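Local coordinates for protein probable TonB-dependent siderophore receptor PirA (Acinetobacter baumannii, PDB 5FR8) that probably takes up iron across the outer membrane as a siderophore receptor and may bind ferric enterobactin with micromolar affinity, at residues 32-43 / 135-146; 219-229 / 708-719. All blocks are in the same frame, centred on the assembly; numbering follows the deposited sequence.

Contact 1: residues 32-43 / 135-146; sequences EEQVKQSLGVSV and IEVLRGPAAARY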
loop_
_atom_site.group_PDB
_atom_site.type_symbol
_atom_site.label_atom_id
_atom_site.label_comp_id
_atom_site.label_asym_id
_atom_site.label_seq_id
_atom_site.Cartn_x
_atom_site.Cartn_y
_atom_site.Cartn_z
ATOM N N GLU A 32 -19.466 8.417 -8.675
ATOM C CA GLU A 32 -18.371 7.455 -8.489
ATOM C C GLU A 32 -17.968 6.874 -9.819
ATOM O O GLU A 32 -16.774 6.865 -10.159
ATOM C CB GLU A 32 -18.745 6.315 -7.544
ATOM C CG GLU A 32 -17.616 5.339 -7.267
ATOM C CD GLU A 32 -18.038 4.105 -6.497
ATOM O OE1 GLU A 32 -19.252 3.842 -6.411
ATOM O OE2 GLU A 32 -17.155 3.390 -5.979
ATOM N N GLU A 33 -18.960 6.411 -10.585
ATOM C CA GLU A 33 -18.709 5.865 -11.929
ATOM C C GLU A 33 -18.003 6.847 -12.838
ATOM O O GLU A 33 -17.138 6.462 -13.619
ATOM C CB GLU A 33 -20.020 5.475 -12.619
ATOM C CG GLU A 33 -20.683 4.244 -12.036
ATOM C CD GLU A 33 -22.199 4.332 -12.059
ATOM O OE1 GLU A 33 -22.770 4.494 -13.171
ATOM O OE2 GLU A 33 -22.810 4.251 -10.964
ATOM N N GLN A 34 -18.429 8.103 -12.770
ATOM C CA GLN A 34 -17.940 9.122 -13.698
ATOM C C GLN A 34 -16.448 9.351 -13.468
ATOM O O GLN A 34 -15.659 9.244 -14.401
ATOM C CB GLN A 34 -18.728 10.426 -13.538
ATOM C CG GLN A 34 -18.370 11.519 -14.530
ATOM C CD GLN A 34 -18.548 11.085 -15.967
ATOM O OE1 GLN A 34 -19.668 11.029 -16.466
ATOM N NE2 GLN A 34 -17.445 10.782 -16.642
ATOM N N VAL A 35 -16.046 9.603 -12.220
ATOM C CA VAL A 35 -14.634 9.867 -11.928
ATOM C C VAL A 35 -13.714 8.674 -12.222
ATOM O O VAL A 35 -12.497 8.803 -12.145
ATOM C CB VAL A 35 -14.388 10.419 -10.498
ATOM C CG1 VAL A 35 -15.208 11.678 -10.264
ATOM C CG2 VAL A 35 -14.685 9.393 -9.445
ATOM N N LYS A 36 -14.280 7.526 -12.578
ATOM C CA LYS A 36 -13.470 6.406 -13.059
ATOM C C LYS A 36 -13.204 6.589 -14.522
ATOM O O LYS A 36 -12.532 5.760 -15.141
ATOM C CB LYS A 36 -14.149 5.057 -12.817
ATOM C CG LYS A 36 -14.641 4.910 -11.391
ATOM C CD LYS A 36 -14.572 3.488 -10.845
ATOM C CE LYS A 36 -14.770 3.529 -9.334
ATOM N NZ LYS A 36 -15.146 2.216 -8.783
ATOM N N GLN A 37 -13.708 7.685 -15.076
ATOM C CA GLN A 37 -13.273 8.127 -16.398
ATOM C C GLN A 37 -12.136 9.160 -16.315
ATOM O O GLN A 37 -11.719 9.691 -17.330
ATOM C CB GLN A 37 -14.457 8.728 -17.168
ATOM C CG GLN A 37 -15.617 7.765 -17.331
ATOM C CD GLN A 37 -15.274 6.640 -18.281
ATOM O OE1 GLN A 37 -15.119 6.866 -19.482
ATOM N NE2 GLN A 37 -15.148 5.428 -17.755
ATOM N N SER A 38 -11.658 9.460 -15.108
ATOM C CA SER A 38 -10.600 10.462 -14.912
ATOM C C SER A 38 -9.300 10.007 -15.521
ATOM O O SER A 38 -9.109 8.820 -15.782
ATOM C CB SER A 38 -10.378 10.750 -13.435
ATOM O OG SER A 38 -11.553 11.293 -12.846
ATOM N N LEU A 39 -8.411 10.964 -15.765
ATOM C CA LEU A 39 -7.112 10.652 -16.335
ATOM C C LEU A 39 -6.271 9.788 -15.385
ATOM O O LEU A 39 -5.624 8.829 -15.815
ATOM C CB LEU A 39 -6.369 11.932 -16.692
ATOM C CG LEU A 39 -6.941 12.623 -17.920
ATOM C CD1 LEU A 39 -6.497 14.080 -17.957
ATOM C CD2 LEU A 39 -6.539 11.884 -19.195
ATOM N N GLY A 40 -6.306 10.112 -14.097
ATOM C CA GLY A 40 -5.542 9.376 -13.105
ATOM C C GLY A 40 -6.195 8.063 -12.710
ATOM O O GLY A 40 -6.111 7.633 -11.546
ATOM N N VAL A 41 -6.867 7.420 -13.662
ATOM C CA VAL A 41 -7.490 6.118 -13.411
ATOM C C VAL A 41 -7.083 5.106 -14.483
ATOM O O VAL A 41 -7.024 5.416 -15.672
ATOM C CB VAL A 41 -9.031 6.232 -13.359
ATOM C CG1 VAL A 41 -9.693 4.856 -13.397
ATOM C CG2 VAL A 41 -9.463 7.008 -12.111
ATOM N N SER A 42 -6.788 3.890 -14.061
ATOM C CA SER A 42 -6.523 2.821 -15.002
ATOM C C SER A 42 -7.109 1.542 -14.470
ATOM O O SER A 42 -7.399 1.441 -13.306
ATOM C CB SER A 42 -5.035 2.676 -15.228
ATOM O OG SER A 42 -4.321 3.347 -14.210
ATOM N N VAL A 43 -7.296 0.577 -15.346
ATOM C CA VAL A 43 -8.085 -0.588 -15.051
ATOM C C VAL A 43 -7.452 -1.808 -15.666
ATOM O O VAL A 43 -7.329 -1.912 -16.886
ATOM C CB VAL A 43 -9.486 -0.429 -15.634
ATOM C CG1 VAL A 43 -10.299 -1.712 -15.483
ATOM C CG2 VAL A 43 -10.191 0.729 -14.951
ATOM N N ILE A 135 -8.835 -4.996 -11.482
ATOM C CA ILE A 135 -8.166 -4.088 -10.529
ATOM C C ILE A 135 -8.254 -2.625 -10.963
ATOM O O ILE A 135 -7.869 -2.295 -12.074
ATOM C CB ILE A 135 -6.675 -4.371 -10.414
ATOM C CG1 ILE A 135 -6.429 -5.805 -9.994
ATOM C CG2 ILE A 135 -6.051 -3.401 -9.419
ATOM C CD1 ILE A 135 -4.958 -6.214 -10.034
ATOM N N GLU A 136 -8.760 -1.758 -10.085
ATOM C CA GLU A 136 -9.011 -0.358 -10.440
ATOM C C GLU A 136 -8.002 0.497 -9.715
ATOM O O GLU A 136 -7.955 0.500 -8.501
ATOM C CB GLU A 136 -10.448 0.075 -10.049
ATOM C CG GLU A 136 -11.580 -0.321 -11.026
ATOM C CD GLU A 136 -12.992 -0.242 -10.391
ATOM O OE1 GLU A 136 -13.056 -0.142 -9.164
ATOM O OE2 GLU A 136 -14.047 -0.300 -11.083
ATOM N N VAL A 137 -7.166 1.216 -10.456
ATOM C CA VAL A 137 -6.191 2.089 -9.820
ATOM C C VAL A 137 -6.628 3.515 -10.027
ATOM O O VAL A 137 -6.701 3.977 -11.149
ATOM C CB VAL A 137 -4.763 1.893 -10.335
ATOM C CG1 VAL A 137 -3.843 2.830 -9.591
ATOM C CG2 VAL A 137 -4.271 0.473 -10.112
ATOM N N LEU A 138 -6.923 4.200 -8.932
ATOM C CA LEU A 138 -7.367 5.572 -8.951
ATOM C C LEU A 138 -6.263 6.402 -8.355
ATOM O O LEU A 138 -5.832 6.158 -7.216
ATOM C CB LEU A 138 -8.620 5.756 -8.106
ATOM C CG LEU A 138 -9.891 5.115 -8.667
ATOM C CD1 LEU A 138 -9.827 3.597 -8.554
ATOM C CD2 LEU A 138 -11.108 5.663 -7.930
ATOM N N ARG A 139 -5.790 7.384 -9.122
ATOM C CA ARG A 139 -4.716 8.247 -8.655
ATOM C C ARG A 139 -5.209 9.678 -8.505
ATOM O O ARG A 139 -6.066 10.142 -9.272
ATOM C CB ARG A 139 -3.545 8.160 -9.623
ATOM C CG ARG A 139 -3.144 6.729 -9.968
ATOM C CD ARG A 139 -1.931 6.677 -10.894
ATOM N NE ARG A 139 -2.242 7.142 -12.243
ATOM C CZ ARG A 139 -2.852 6.395 -13.157
ATOM N NH1 ARG A 139 -3.227 5.161 -12.873
ATOM N NH2 ARG A 139 -3.107 6.891 -14.355
ATOM N N GLY A 140 -4.687 10.374 -7.504
ATOM C CA GLY A 140 -4.959 11.802 -7.355
ATOM C C GLY A 140 -6.392 12.150 -7.021
ATOM O O GLY A 140 -7.009 11.495 -6.179
ATOM N N PRO A 141 -6.939 13.175 -7.703
ATOM C CA PRO A 141 -8.241 13.751 -7.337
ATOM C C PRO A 141 -9.387 12.744 -7.322
ATOM O O PRO A 141 -10.253 12.824 -6.466
ATOM C CB PRO A 141 -8.475 14.833 -8.395
ATOM C CG PRO A 141 -7.619 14.443 -9.549
ATOM C CD PRO A 141 -6.430 13.717 -8.972
ATOM N N ALA A 142 -9.380 11.785 -8.236
ATOM C CA ALA A 142 -10.458 10.799 -8.292
ATOM C C ALA A 142 -10.503 9.890 -7.090
ATOM O O ALA A 142 -11.477 9.186 -6.898
ATOM C CB ALA A 142 -10.332 9.948 -9.554
ATOM N N ALA A 143 -9.454 9.845 -6.290
ATOM C CA ALA A 143 -9.460 8.913 -5.147
ATOM C C ALA A 143 -9.816 9.561 -3.824
ATOM O O ALA A 143 -10.052 8.865 -2.851
ATOM C CB ALA A 143 -8.122 8.231 -5.019
ATOM N N ALA A 144 -9.882 10.888 -3.778
ATOM C CA ALA A 144 -10.166 11.577 -2.515
ATOM C C ALA A 144 -11.578 11.288 -1.985
ATOM O O ALA A 144 -11.857 11.455 -0.804
ATOM C CB ALA A 144 -9.940 13.076 -2.658
ATOM N N ARG A 145 -12.466 10.884 -2.881
ATOM C CA ARG A 145 -13.799 10.422 -2.529
ATOM C C ARG A 145 -13.846 9.465 -1.351
ATOM O O ARG A 145 -14.722 9.556 -0.497
ATOM C CB ARG A 145 -14.327 9.645 -3.710
ATOM C CG ARG A 145 -15.501 10.247 -4.407
ATOM C CD ARG A 145 -15.811 9.338 -5.575
ATOM N NE ARG A 145 -16.030 7.965 -5.129
ATOM C CZ ARG A 145 -17.163 7.551 -4.592
ATOM N NH1 ARG A 145 -18.147 8.416 -4.414
ATOM N NH2 ARG A 145 -17.301 6.284 -4.213
ATOM N N TYR A 146 -12.918 8.509 -1.355
ATOM C CA TYR A 146 -12.967 7.343 -0.467
ATOM C C TYR A 146 -12.412 7.619 0.924
ATOM O O TYR A 146 -12.214 6.686 1.679
ATOM C CB TYR A 146 -12.194 6.178 -1.114
ATOM C CG TYR A 146 -12.760 5.769 -2.451
ATOM C CD1 TYR A 146 -12.385 6.409 -3.614
ATOM C CD2 TYR A 146 -13.699 4.757 -2.539
ATOM C CE1 TYR A 146 -12.931 6.055 -4.838
ATOM C CE2 TYR A 146 -14.250 4.396 -3.761
ATOM C CZ TYR A 146 -13.870 5.053 -4.906
ATOM O OH TYR A 146 -14.431 4.685 -6.107
#

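Contact 2: residues 219-229 / 708-719; sequences INKSIGSTAAG and LRDSNSISQTYN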
loop_
_atom_site.group_PDB
_atom_site.type_symbol
_atom_site.label_atom_id
_atom_site.label_comp_id
_atom_site.label_asym_id
_atom_site.label_seq_id
_atom_site.Cartn_x
_atom_site.Cartn_y
_atom_site.Cartn_z
ATOM N N ILE A 219 22.947 -13.366 0.151
ATOM C CA ILE A 219 22.803 -12.960 -1.246
ATOM C C ILE A 219 23.529 -11.645 -1.542
ATOM O O ILE A 219 24.119 -11.489 -2.616
ATOM C CB ILE A 219 21.316 -12.848 -1.666
ATOM C CG1 ILE A 219 21.221 -12.445 -3.146
ATOM C CG2 ILE A 219 20.599 -11.836 -0.795
ATOM C CD1 ILE A 219 19.893 -12.757 -3.805
ATOM N N ASN A 220 23.495 -10.714 -0.587
ATOM C CA ASN A 220 24.029 -9.358 -0.799
ATOM C C ASN A 220 25.470 -9.158 -0.373
ATOM O O ASN A 220 25.927 -8.039 -0.340
ATOM C CB ASN A 220 23.194 -8.346 -0.035
ATOM C CG ASN A 220 21.834 -8.133 -0.657
ATOM O OD1 ASN A 220 21.713 -7.938 -1.854
ATOM N ND2 ASN A 220 20.804 -8.165 0.165
ATOM N N LYS A 221 26.174 -10.239 -0.059
ATOM C CA LYS A 221 27.515 -10.168 0.523
ATOM C C LYS A 221 28.624 -9.732 -0.469
ATOM O O LYS A 221 29.588 -9.054 -0.087
ATOM C CB LYS A 221 27.874 -11.534 1.138
ATOM C CG LYS A 221 28.990 -11.487 2.169
ATOM C CD LYS A 221 29.217 -12.862 2.768
ATOM C CE LYS A 221 30.051 -12.777 4.029
ATOM N NZ LYS A 221 30.040 -14.067 4.769
ATOM N N SER A 222 28.464 -10.118 -1.737
ATOM C CA SER A 222 29.498 -9.921 -2.753
ATOM C C SER A 222 29.768 -8.467 -3.026
ATOM O O SER A 222 30.577 -8.171 -3.879
ATOM C CB SER A 222 29.127 -10.626 -4.062
ATOM O OG SER A 222 27.740 -10.490 -4.336
ATOM N N ILE A 223 29.105 -7.551 -2.325
ATOM C CA ILE A 223 29.426 -6.117 -2.439
ATOM C C ILE A 223 29.586 -5.492 -1.066
ATOM O O ILE A 223 29.320 -4.302 -0.897
ATOM C CB ILE A 223 28.322 -5.301 -3.146
ATOM C CG1 ILE A 223 27.770 -6.026 -4.373
ATOM C CG2 ILE A 223 28.845 -3.927 -3.572
ATOM C CD1 ILE A 223 26.409 -5.489 -4.773
ATOM N N GLY A 224 29.999 -6.292 -0.082
ATOM C CA GLY A 224 30.314 -5.783 1.260
ATOM C C GLY A 224 29.102 -5.431 2.098
ATOM O O GLY A 224 29.210 -4.667 3.055
ATOM N N SER A 225 27.943 -5.990 1.752
ATOM C CA SER A 225 26.669 -5.560 2.326
ATOM C C SER A 225 26.092 -6.610 3.275
ATOM O O SER A 225 26.130 -7.824 3.005
ATOM C CB SER A 225 25.644 -5.220 1.222
ATOM O OG SER A 225 24.382 -4.820 1.768
ATOM N N THR A 226 25.540 -6.105 4.379
ATOM C CA THR A 226 24.958 -6.927 5.424
ATOM C C THR A 226 23.431 -6.896 5.408
ATOM O O THR A 226 22.783 -7.495 6.265
ATOM C CB THR A 226 25.412 -6.419 6.788
ATOM O OG1 THR A 226 25.236 -4.994 6.820
ATOM C CG2 THR A 226 26.885 -6.782 7.033
ATOM N N ALA A 227 22.862 -6.198 4.431
ATOM C CA ALA A 227 21.418 -6.114 4.337
ATOM C C ALA A 227 20.861 -7.417 3.833
ATOM O O ALA A 227 21.478 -8.073 3.005
ATOM C CB ALA A 227 20.993 -4.987 3.425
ATOM N N ALA A 228 19.690 -7.783 4.339
ATOM C CA ALA A 228 19.041 -9.003 3.928
ATOM C C ALA A 228 18.365 -8.852 2.575
ATOM O O ALA A 228 17.990 -7.748 2.168
ATOM C CB ALA A 228 18.016 -9.396 4.963
ATOM N N GLY A 229 18.187 -9.982 1.899
ATOM C CA GLY A 229 17.415 -10.041 0.667
ATOM C C GLY A 229 15.937 -10.064 0.992
ATOM O O GLY A 229 15.513 -9.663 2.079
ATOM N N LEU A 708 21.890 -5.847 -6.242
ATOM C CA LEU A 708 21.916 -6.299 -4.846
ATOM C C LEU A 708 21.799 -5.148 -3.863
ATOM O O LEU A 708 22.242 -4.042 -4.128
ATOM C CB LEU A 708 23.218 -7.012 -4.551
ATOM C CG LEU A 708 23.599 -8.118 -5.531
ATOM C CD1 LEU A 708 24.911 -8.743 -5.118
ATOM C CD2 LEU A 708 22.494 -9.163 -5.604
ATOM N N ARG A 709 21.165 -5.407 -2.729
ATOM C CA ARG A 709 20.874 -4.359 -1.761
ATOM C C ARG A 709 22.105 -4.027 -0.946
ATOM O O ARG A 709 22.720 -4.907 -0.337
ATOM C CB ARG A 709 19.739 -4.774 -0.835
ATOM C CG ARG A 709 19.347 -3.726 0.189
ATOM C CD ARG A 709 18.187 -4.270 0.986
ATOM N NE ARG A 709 17.805 -3.454 2.138
ATOM C CZ ARG A 709 17.300 -3.961 3.260
ATOM N NH1 ARG A 709 17.148 -5.286 3.395
ATOM N NH2 ARG A 709 16.960 -3.139 4.249
ATOM N N ASP A 710 22.443 -2.743 -0.949
ATOM C CA ASP A 710 23.660 -2.247 -0.336
ATOM C C ASP A 710 23.289 -1.651 0.999
ATOM O O ASP A 710 22.524 -0.695 1.052
ATOM C CB ASP A 710 24.257 -1.175 -1.241
ATOM C CG ASP A 710 25.665 -0.791 -0.869
ATOM O OD1 ASP A 710 26.041 -0.976 0.299
ATOM O OD2 ASP A 710 26.395 -0.284 -1.762
ATOM N N SER A 711 23.820 -2.230 2.071
ATOM C CA SER A 711 23.669 -1.645 3.393
ATOM C C SER A 711 24.459 -0.356 3.554
ATOM O O SER A 711 24.051 0.526 4.308
ATOM C CB SER A 711 24.099 -2.626 4.463
ATOM O OG SER A 711 25.434 -3.015 4.230
ATOM N N ASN A 712 25.582 -0.232 2.856
ATOM C CA ASN A 712 26.375 1.007 2.919
ATOM C C ASN A 712 25.896 2.163 2.010
ATOM O O ASN A 712 26.647 3.084 1.745
ATOM C CB ASN A 712 27.827 0.698 2.612
ATOM C CG ASN A 712 28.411 -0.312 3.566
ATOM O OD1 ASN A 712 28.922 -1.360 3.150
ATOM N ND2 ASN A 712 28.343 -0.007 4.859
ATOM N N SER A 713 24.657 2.113 1.540
ATOM C CA SER A 713 24.122 3.178 0.710
ATOM C C SER A 713 22.741 3.533 1.190
ATOM O O SER A 713 22.110 2.749 1.885
ATOM C CB SER A 713 24.013 2.734 -0.747
ATOM O OG SER A 713 22.927 3.395 -1.387
ATOM N N ILE A 714 22.256 4.711 0.810
ATOM C CA ILE A 714 20.862 5.085 1.116
ATOM C C ILE A 714 20.069 5.294 -0.185
ATOM O O ILE A 714 18.914 5.719 -0.170
ATOM C CB ILE A 714 20.799 6.304 2.040
ATOM C CG1 ILE A 714 21.607 7.450 1.471
ATOM C CG2 ILE A 714 21.380 5.960 3.398
ATOM C CD1 ILE A 714 21.487 8.711 2.289
ATOM N N SER A 715 20.689 4.930 -1.314
ATOM C CA SER A 715 19.970 4.827 -2.580
ATOM C C SER A 715 19.786 3.376 -3.018
ATOM O O SER A 715 18.675 2.939 -3.258
ATOM C CB SER A 715 20.665 5.636 -3.672
ATOM O OG SER A 715 22.052 5.391 -3.692
ATOM N N GLN A 716 20.862 2.620 -3.133
ATOM C CA GLN A 716 20.719 1.199 -3.465
ATOM C C GLN A 716 20.095 0.378 -2.313
ATOM O O GLN A 716 20.791 -0.323 -1.570
ATOM C CB GLN A 716 22.062 0.622 -3.856
ATOM C CG GLN A 716 21.922 -0.704 -4.564
ATOM C CD GLN A 716 23.185 -1.087 -5.281
ATOM O OE1 GLN A 716 23.813 -0.251 -5.949
ATOM N NE2 GLN A 716 23.593 -2.344 -5.131
ATOM N N THR A 717 18.784 0.472 -2.171
ATOM C CA THR A 717 18.116 -0.010 -0.962
ATOM C C THR A 717 17.354 -1.342 -1.112
ATOM O O THR A 717 16.736 -1.795 -0.148
ATOM C CB THR A 717 17.070 1.030 -0.491
ATOM O OG1 THR A 717 16.313 1.460 -1.635
ATOM C CG2 THR A 717 17.727 2.250 0.157
ATOM N N TYR A 718 17.342 -1.936 -2.309
ATOM C CA TYR A 718 16.452 -3.074 -2.565
ATOM C C TYR A 718 17.096 -4.057 -3.493
ATOM O O TYR A 718 18.095 -3.752 -4.162
ATOM C CB TYR A 718 15.120 -2.609 -3.185
ATOM C CG TYR A 718 15.287 -1.933 -4.526
ATOM C CD1 TYR A 718 15.589 -0.564 -4.612
ATOM C CD2 TYR A 718 15.198 -2.657 -5.707
ATOM C CE1 TYR A 718 15.788 0.048 -5.840
ATOM C CE2 TYR A 718 15.403 -2.039 -6.941
ATOM C CZ TYR A 718 15.701 -0.699 -6.998
ATOM O OH TYR A 718 15.873 -0.112 -8.218
ATOM N N ASN A 719 16.537 -5.254 -3.533
ATOM C CA ASN A 719 17.017 -6.265 -4.467
ATOM C C ASN A 719 16.206 -6.237 -5.757
ATOM O O ASN A 719 14.980 -6.325 -5.731
ATOM C CB ASN A 719 16.959 -7.655 -3.834
ATOM C CG ASN A 719 18.187 -7.962 -2.995
ATOM O OD1 ASN A 719 18.264 -7.572 -1.827
ATOM N ND2 ASN A 719 19.167 -8.662 -3.593
#

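Contact 1: residues 32-43 / 135-146
Glu-32, Lys-36, Glu-136 and Arg-145 form a salt-bridge network across the two segments. Glu-32 OE2 lies 3.4 Å from Arg-145 NH2. The same oxygen accepts from Tyr-146 OH on its anti lone pair, at 3.0 Å. OE2 sits at the edge of the ring, near its plane. The Glu-32 chain is extended, with CG anti to the backbone N (chi1 -177°). Its methylene CG thereby lies over one face of the Arg-145 guanidinium, off its centre. Carboxylate and guanidinium planes are 30° apart. The stronger polar partner of Arg-145 is Glu-418 of the barrel wall, paired with NH1. A bend in the Lys-36 chain carries its end across Glu-136 at about a right angle, and NZ lies 3.2 Å from Glu-136 OE1. The ammonium comes from above the carboxylate plane rather than within it. Asn-156 ND2 also donates to this oxygen. Lys-36 NZ makes a further, long salt bridge to Glu-32 OE2, which probably eases the clustering of the two acids.

Both segments belong to the plug domain of a TonB-dependent receptor. Strand 41-45 is an outermost strand of its mixed sheet. It runs antiparallel to strand 132-139. Ser-42 and Val-137 are the hydrogen-bonded pair: Ser-42 N to Val-137 O and Val-137 N to Ser-42 O are both 2.9 Å. Val-41 and Leu-138 pack alongside each other on one face, with Val-41 CG2 4.0 Å from Leu-138 CG. On the other face, Arg-139 bends at chi3 so that NH1 donates to Ser-42 OG in the guanidinium plane. The backbone of Gly-40 covers one guanidinium face, and NE pairs with Glu-584. Ala-142 CB meets Val-35 CB at 4.2 Å. It also packs against Val-41 CG2 and near Ser-38, whose OG donates to Val-35 O.

Contact 2: residues 219-229 / 708-719
The amides of Asn-220 and Asn-719 meet head-on and exchange two hydrogen bonds. Asn-220 ND2 donates to a lone pair of Asn-719 OD1. Asn-719 ND2 returns a bond to Asn-220 OD1 at 3.2 Å. The amides are twisted 34° apart. Asn-220 CG lies opposite its carbonyl carbon (chi1 -72°), which brings the amide to Arg-709 as well. Its OD1 accepts from Arg-709 N, at 2.7 Å and from the opposite face of its plane. ND2 gives a further bond to Ala-227 O. These bonds fix the rotation of the amide.

Ser-225 OG is turned away from its own nitrogen (chi1 179°) and bridges the other backbone: it donates to Arg-709 O and accepts from Ser-711 N. Ser-711 OG in turn accepts from Thr-226 N at 3.1 Å. The Arg-709 chain is stretched out as far as NE. Its guanidinium lies with one face under Ala-227 CB, and NH1 reaches Ala-228 O at 2.9 Å. NH1 also pairs with Asp-268. Ile-223 CD1 packs on Leu-708 CB. Asn-719 N bonds to Asn-81 of the plug. Both segments are irregular connections between barrel strands, of the kind that form extracellular loops in TonB-dependent receptors.

Contact 1 comes first along the chain and is complete before contact 2 opens. Their centres are about 37 Å apart and their nearest atoms about 19 Å, on opposite sides of the chain's centre. They share no strand or sheet. Contact 1 lies in the N-terminal plug, where it joins the edge strand 41-45 to strand 132-139. Contact 2 lies in the barrel and joins two loops far apart in sequence. They are brought near each other as the barrel closes, consistent with the pairing of strand 167-177 with 724-731. The loops of contact 2 also touch the plug, through Asn-81 and Arg-83, and so link the two parts of the receptor.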